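Two structures of tetraacyldisaccharide 4'-kinase from Aquifex aeolicus compared at one contact. The protein transfers the gamma-phosphate of ATP to the 4'-position of a tetraacyldisaccharide 1-phosphate, giving lipid IVA in lipid A biosynthesis. Structure 1 is PDB 4ITM (chain A, 2.20 Å), residues Gly272-Thr277 and Asn290-Asn295; structure 2 is PDB 4EHW (chain B, 2.30 Å), residues Gly274-Thr279 and Asn292-Asn297. Structure 2 is superposed on structure 1 by the backbone atoms of these residues (RMSD 0.26 Å); each is numbered along its deposited sequence.

Structure 1 (4ITM); sequences GEIYLT and NVFALN. With ATP (adenosine-5'-triphosphate), chain C.
Asn290 holds CG between its backbone N and carbonyl carbon (chi1 63°), which swings its amide toward Glu273. Asn290 ND2 donates to Glu273 O at 2.7 Å through a bent bond (136°), and Asn290 CB lies 3.2 Å from Glu273 O. The amide runs beside the Tyr275 ring, Asn290 ND2 3.6 Å from Tyr275 CE1, with planes 77° apart. Strand 275-277 of this P-loop kinase runs parallel between strands 229-234 and 291-300, with 201-212 antiparallel beyond; Tyr275 N donates to Asn290 O at 2.8 Å. On one side Ile274 CG2 packs on Phe292 CD1 (3.9 Å). On the other, Thr277 CG2 packs on Val291 CG1 (3.8 Å), while Thr277 OG1 is hydrogen-bonded to Phe232 O. A bridging water donates to Thr277 O and accepts from Leu294 N. Leu294 O approaches ATP C2 (3.3 Å), bordering the adenine.

Structure 2 (4EHW); sequences GEIYLT and NVFALN.
Asn292 sets CG anti to its carbonyl carbon, beside the backbone N (chi1 -68°), and this carries the amide away from Glu275: Asn292 ND2 stands 4.5 Å from Glu275 O, too far for a hydrogen bond. Asn292 CB lies 3.5 Å from Glu275 O. The backbone of the same asparagine is engaged in the parallel ladder, where Tyr277 N donates to Asn292 O at 2.8 Å. On one side of the strand pair Ile276 CG2 packs on Phe294 CD2 (4.2 Å). On the other, Thr279 CG2 packs on Val293 CG1, also at 4.2 Å, while Thr279 OG1 is hydrogen-bonded to Phe234 O. A bridging water donates to Thr279 O and accepts from Leu296 N, linking the two strands.

How the two compare
The bound group differs first: ATP is present in structure 1 alone, touching Leu294(A) and Asn295(A), whereas glycerol occupies this place, wholly or in part, in structure 2, so neither site is empty. The side chains of Leu294(A) and Leu296(B) coincide within the error, and the water on their backbone N has the same position in both.

The clear conformational change lies at the other end of the strand pair, in a residue that does not touch ATP. Asn290(A) has chi1 63° against -68° in Asn292(B), and the CG atoms are 3.4 Å apart after superposition. The bond from Asn290(A) ND2 to Glu273(A) O, 2.7 Å, is therefore absent in structure 2, where Asn292(B) ND2 and Glu275(B) O are 4.5 Å apart. Also lost is the contact of Asn290(A) ND2 with Tyr275(A) CE1 (3.6 Å); the closest approach in structure 2 is Asn292(B) CB to Tyr277(B) N, 5.0 Å. This probably ties the strand start less firmly to the preceding loop, although Asn290(A) CB meets Glu273(A) O (3.2 Å) and Asn292(B) CB meets Glu275(B) O (3.5 Å).

Tyr275(A) N to Asn290(A) O and Tyr277(B) N to Asn292(B) O both measure 2.8 Å. Ile274(A), Tyr275(A), Thr277(A), Val291(A) and Phe292(A) match their counterparts, while Glu273(A) lies differently without touching across the contact.

Structure 1 (4ITM)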
loop_
_atom_site.group_PDB
_atom_site.type_symbol
_atom_site.label_atom_id
_atom_site.label_comp_id
_atom_site.label_asym_id
_atom_site.label_seq_id
_atom_site.Cartn_x
_atom_site.Cartn_y
_atom_site.Cartn_z
ATOM N N GLY A 272 -7.697 12.049 -29.152
ATOM C CA GLY A 272 -8.605 13.150 -28.911
ATOM C C GLY A 272 -9.534 12.963 -27.730
ATOM O O GLY A 272 -10.100 13.939 -27.245
ATOM N N GLU A 273 -9.707 11.724 -27.271
ATOM C CA GLU A 273 -10.554 11.460 -26.105
ATOM C C GLU A 273 -9.699 11.460 -24.849
ATOM O O GLU A 273 -8.501 11.170 -24.903
ATOM C CB GLU A 273 -11.300 10.119 -26.220
ATOM C CG GLU A 273 -12.288 10.006 -27.389
ATOM C CD GLU A 273 -13.545 10.872 -27.234
ATOM O OE1 GLU A 273 -13.892 11.259 -26.097
ATOM O OE2 GLU A 273 -14.189 11.166 -28.266
ATOM N N ILE A 274 -10.318 11.788 -23.721
ATOM C CA ILE A 274 -9.639 11.764 -22.432
ATOM C C ILE A 274 -10.119 10.565 -21.641
ATOM O O ILE A 274 -11.327 10.337 -21.517
ATOM C CB ILE A 274 -9.900 13.052 -21.619
ATOM C CG1 ILE A 274 -9.346 14.266 -22.363
ATOM C CG2 ILE A 274 -9.267 12.959 -20.237
ATOM C CD1 ILE A 274 -9.682 15.586 -21.720
ATOM N N TYR A 275 -9.167 9.792 -21.128
ATOM C CA TYR A 275 -9.476 8.597 -20.344
ATOM C C TYR A 275 -9.079 8.754 -18.889
ATOM O O TYR A 275 -8.075 9.397 -18.572
ATOM C CB TYR A 275 -8.783 7.366 -20.927
ATOM C CG TYR A 275 -9.237 7.034 -22.327
ATOM C CD1 TYR A 275 -8.726 7.723 -23.427
ATOM C CD2 TYR A 275 -10.181 6.039 -22.551
ATOM C CE1 TYR A 275 -9.149 7.424 -24.724
ATOM C CE2 TYR A 275 -10.610 5.738 -23.835
ATOM C CZ TYR A 275 -10.085 6.434 -24.918
ATOM O OH TYR A 275 -10.494 6.134 -26.190
ATOM N N LEU A 276 -9.891 8.177 -18.010
ATOM C CA LEU A 276 -9.569 8.092 -16.591
ATOM C C LEU A 276 -9.541 6.632 -16.202
ATOM O O LEU A 276 -10.408 5.860 -16.602
ATOM C CB LEU A 276 -10.601 8.825 -15.729
ATOM C CG LEU A 276 -10.638 10.345 -15.831
ATOM C CD1 LEU A 276 -11.570 10.910 -14.772
ATOM C CD2 LEU A 276 -9.239 10.912 -15.686
ATOM N N THR A 277 -8.534 6.252 -15.428
ATOM C CA THR A 277 -8.455 4.887 -14.937
ATOM C C THR A 277 -7.762 4.879 -13.566
ATOM O O THR A 277 -7.462 5.942 -13.008
ATOM C CB THR A 277 -7.751 3.973 -15.968
ATOM O OG1 THR A 277 -7.833 2.605 -15.553
ATOM C CG2 THR A 277 -6.284 4.391 -16.171
ATOM N N ASN A 290 -3.203 10.717 -23.193
ATOM C CA ASN A 290 -4.591 11.090 -22.939
ATOM C C ASN A 290 -5.270 10.155 -21.931
ATOM O O ASN A 290 -6.499 10.045 -21.898
ATOM C CB ASN A 290 -5.371 11.149 -24.250
ATOM C CG ASN A 290 -5.437 9.799 -24.952
ATOM O OD1 ASN A 290 -4.574 8.933 -24.745
ATOM N ND2 ASN A 290 -6.454 9.618 -25.795
ATOM N N VAL A 291 -4.453 9.474 -21.127
ATOM C CA VAL A 291 -4.939 8.591 -20.060
ATOM C C VAL A 291 -4.424 9.089 -18.714
ATOM O O VAL A 291 -3.216 9.338 -18.558
ATOM C CB VAL A 291 -4.480 7.146 -20.274
ATOM C CG1 VAL A 291 -5.098 6.230 -19.230
ATOM C CG2 VAL A 291 -4.847 6.681 -21.681
ATOM N N PHE A 292 -5.340 9.254 -17.757
ATOM C CA PHE A 292 -5.013 9.841 -16.453
ATOM C C PHE A 292 -5.604 9.014 -15.312
ATOM O O PHE A 292 -6.505 8.202 -15.527
ATOM C CB PHE A 292 -5.517 11.290 -16.337
ATOM C CG PHE A 292 -5.064 12.191 -17.463
ATOM C CD1 PHE A 292 -5.721 12.182 -18.689
ATOM C CD2 PHE A 292 -3.984 13.055 -17.295
ATOM C CE1 PHE A 292 -5.304 13.008 -19.734
ATOM C CE2 PHE A 292 -3.564 13.885 -18.332
ATOM C CZ PHE A 292 -4.227 13.860 -19.553
ATOM N N ALA A 293 -5.079 9.231 -14.106
ATOM C CA ALA A 293 -5.629 8.649 -12.885
ATOM C C ALA A 293 -5.861 9.775 -11.899
ATOM O O ALA A 293 -5.352 10.876 -12.086
ATOM C CB ALA A 293 -4.682 7.608 -12.297
ATOM N N LEU A 294 -6.646 9.501 -10.866
ATOM C CA LEU A 294 -6.928 10.484 -9.825
ATOM C C LEU A 294 -5.836 10.402 -8.773
ATOM O O LEU A 294 -5.391 9.311 -8.421
ATOM C CB LEU A 294 -8.277 10.198 -9.160
ATOM C CG LEU A 294 -9.526 10.039 -10.032
ATOM C CD1 LEU A 294 -10.701 9.603 -9.177
ATOM C CD2 LEU A 294 -9.844 11.327 -10.747
ATOM N N ASN A 295 -5.417 11.557 -8.277
ATOM C CA ASN A 295 -4.414 11.642 -7.236
ATOM C C ASN A 295 -5.054 12.240 -5.986
ATOM O O ASN A 295 -5.764 13.236 -6.074
ATOM C CB ASN A 295 -3.243 12.509 -7.718
ATOM C CG ASN A 295 -2.133 12.628 -6.687
ATOM O OD1 ASN A 295 -1.628 11.628 -6.167
ATOM N ND2 ASN A 295 -1.765 13.855 -6.372
HETATM P PG ATP C . -3.882 -0.693 -1.071
HETATM O O1G ATP C . -4.032 -1.807 -0.075
HETATM O O2G ATP C . -2.767 0.286 -0.813
HETATM O O3G ATP C . -3.957 -1.140 -2.514
HETATM P PB ATP C . -6.698 -0.269 -0.678
HETATM O O1B ATP C . -7.078 -0.263 0.787
HETATM O O2B ATP C . -6.926 -1.528 -1.466
HETATM O O3B ATP C . -5.188 0.242 -0.908
HETATM P PA ATP C . -7.472 2.488 -1.220
HETATM O O1A ATP C . -8.948 2.784 -1.177
HETATM O O2A ATP C . -6.609 2.976 -0.091
HETATM O O3A ATP C . -7.493 0.891 -1.439
HETATM O "O5'" ATP C . -6.874 3.054 -2.617
HETATM C "C5'" ATP C . -7.211 2.387 -3.842
HETATM C "C4'" ATP C . -6.035 2.326 -4.819
HETATM O "O4'" ATP C . -5.672 3.627 -5.303
HETATM C "C3'" ATP C . -4.781 1.730 -4.194
HETATM O "O3'" ATP C . -4.774 0.305 -4.336
HETATM C "C2'" ATP C . -3.645 2.449 -4.919
HETATM O "O2'" ATP C . -3.354 1.840 -6.180
HETATM C "C1'" ATP C . -4.248 3.790 -5.293
HETATM N N9 ATP C . -3.986 4.848 -4.292
HETATM C C8 ATP C . -3.858 4.683 -2.958
HETATM N N7 ATP C . -3.665 5.863 -2.334
HETATM C C5 ATP C . -3.680 6.819 -3.294
HETATM C C6 ATP C . -3.538 8.292 -3.322
HETATM N N6 ATP C . -3.338 8.991 -2.173
HETATM N N1 ATP C . -3.608 8.900 -4.535
HETATM C C2 ATP C . -3.821 8.209 -5.677
HETATM N N3 ATP C . -3.958 6.873 -5.728
HETATM C C4 ATP C . -3.900 6.145 -4.582
HETATM O O HOH W 1 -7.870 7.020 -10.583
#

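Structure 2 (4EHW)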
loop_
_atom_site.group_PDB
_atom_site.type_symbol
_atom_site.label_atom_id
_atom_site.label_comp_id
_atom_site.label_asym_id
_atom_site.label_seq_id
_atom_site.Cartn_x
_atom_site.Cartn_y
_atom_site.Cartn_z
ATOM N N GLY B 274 -7.989 11.779 -29.446
ATOM C CA GLY B 274 -8.490 13.027 -28.887
ATOM C C GLY B 274 -9.357 12.889 -27.648
ATOM O O GLY B 274 -9.790 13.893 -27.066
ATOM N N GLU B 275 -9.610 11.653 -27.229
ATOM C CA GLU B 275 -10.515 11.436 -26.109
ATOM C C GLU B 275 -9.756 11.299 -24.804
ATOM O O GLU B 275 -8.623 10.796 -24.761
ATOM C CB GLU B 275 -11.405 10.214 -26.358
ATOM C CG GLU B 275 -12.311 10.370 -27.582
ATOM C CD GLU B 275 -13.289 11.532 -27.450
ATOM O OE1 GLU B 275 -13.928 11.643 -26.385
ATOM O OE2 GLU B 275 -13.414 12.336 -28.403
ATOM N N ILE B 276 -10.378 11.756 -23.730
ATOM C CA ILE B 276 -9.720 11.760 -22.438
ATOM C C ILE B 276 -10.137 10.523 -21.678
ATOM O O ILE B 276 -11.329 10.285 -21.479
ATOM C CB ILE B 276 -10.082 13.039 -21.652
ATOM C CG1 ILE B 276 -9.452 14.263 -22.333
ATOM C CG2 ILE B 276 -9.615 12.941 -20.213
ATOM C CD1 ILE B 276 -9.904 15.620 -21.753
ATOM N N TYR B 277 -9.154 9.728 -21.262
ATOM C CA TYR B 277 -9.421 8.517 -20.489
ATOM C C TYR B 277 -9.064 8.678 -19.001
ATOM O O TYR B 277 -8.007 9.225 -18.672
ATOM C CB TYR B 277 -8.625 7.348 -21.074
ATOM C CG TYR B 277 -9.134 6.898 -22.418
ATOM C CD1 TYR B 277 -10.152 5.960 -22.515
ATOM C CD2 TYR B 277 -8.596 7.403 -23.593
ATOM C CE1 TYR B 277 -10.635 5.540 -23.753
ATOM C CE2 TYR B 277 -9.065 6.983 -24.835
ATOM C CZ TYR B 277 -10.093 6.057 -24.907
ATOM O OH TYR B 277 -10.555 5.635 -26.137
ATOM N N LEU B 278 -9.948 8.194 -18.122
ATOM C CA LEU B 278 -9.668 8.069 -16.697
ATOM C C LEU B 278 -9.685 6.602 -16.298
ATOM O O LEU B 278 -10.596 5.868 -16.679
ATOM C CB LEU B 278 -10.693 8.846 -15.857
ATOM C CG LEU B 278 -10.125 10.112 -15.222
ATOM C CD1 LEU B 278 -9.604 11.004 -16.329
ATOM C CD2 LEU B 278 -11.150 10.851 -14.386
ATOM N N THR B 279 -8.668 6.177 -15.549
ATOM C CA THR B 279 -8.613 4.820 -15.012
ATOM C C THR B 279 -7.967 4.835 -13.624
ATOM O O THR B 279 -7.801 5.913 -13.033
ATOM C CB THR B 279 -7.850 3.868 -15.939
ATOM O OG1 THR B 279 -7.927 2.535 -15.415
ATOM C CG2 THR B 279 -6.371 4.291 -16.064
ATOM N N ASN B 292 -3.212 11.475 -22.778
ATOM C CA ASN B 292 -4.641 11.612 -22.542
ATOM C C ASN B 292 -5.262 10.451 -21.745
ATOM O O ASN B 292 -6.478 10.255 -21.775
ATOM C CB ASN B 292 -5.371 11.810 -23.862
ATOM C CG ASN B 292 -5.046 13.140 -24.496
ATOM O OD1 ASN B 292 -4.941 14.159 -23.807
ATOM N ND2 ASN B 292 -4.875 13.141 -25.815
ATOM N N VAL B 293 -4.421 9.683 -21.052
ATOM C CA VAL B 293 -4.879 8.687 -20.094
ATOM C C VAL B 293 -4.427 9.106 -18.688
ATOM O O VAL B 293 -3.242 9.227 -18.417
ATOM C CB VAL B 293 -4.310 7.294 -20.416
ATOM C CG1 VAL B 293 -4.776 6.283 -19.368
ATOM C CG2 VAL B 293 -4.717 6.847 -21.825
ATOM N N PHE B 294 -5.368 9.318 -17.784
ATOM C CA PHE B 294 -5.014 9.793 -16.441
ATOM C C PHE B 294 -5.595 8.939 -15.305
ATOM O O PHE B 294 -6.511 8.139 -15.526
ATOM C CB PHE B 294 -5.480 11.245 -16.262
ATOM C CG PHE B 294 -5.036 12.170 -17.371
ATOM C CD1 PHE B 294 -3.819 12.828 -17.295
ATOM C CD2 PHE B 294 -5.825 12.362 -18.494
ATOM C CE1 PHE B 294 -3.396 13.673 -18.314
ATOM C CE2 PHE B 294 -5.409 13.210 -19.524
ATOM C CZ PHE B 294 -4.194 13.868 -19.425
ATOM N N ALA B 295 -5.047 9.110 -14.099
ATOM C CA ALA B 295 -5.639 8.550 -12.885
ATOM C C ALA B 295 -5.790 9.670 -11.887
ATOM O O ALA B 295 -5.103 10.688 -11.980
ATOM C CB ALA B 295 -4.761 7.451 -12.292
ATOM N N LEU B 296 -6.680 9.478 -10.919
ATOM C CA LEU B 296 -6.929 10.488 -9.906
ATOM C C LEU B 296 -5.831 10.456 -8.853
ATOM O O LEU B 296 -5.350 9.383 -8.474
ATOM C CB LEU B 296 -8.291 10.251 -9.265
ATOM C CG LEU B 296 -9.462 10.264 -10.245
ATOM C CD1 LEU B 296 -10.716 9.702 -9.584
ATOM C CD2 LEU B 296 -9.712 11.680 -10.754
ATOM N N ASN B 297 -5.429 11.635 -8.387
ATOM C CA ASN B 297 -4.368 11.722 -7.387
ATOM C C ASN B 297 -4.877 12.292 -6.056
ATOM O O ASN B 297 -5.267 13.465 -5.964
ATOM C CB ASN B 297 -3.209 12.564 -7.917
ATOM C CG ASN B 297 -1.949 12.434 -7.068
ATOM O OD1 ASN B 297 -1.770 11.459 -6.333
ATOM N ND2 ASN B 297 -1.069 13.423 -7.171
HETATM O O HOH W 2 -7.863 7.257 -10.489
#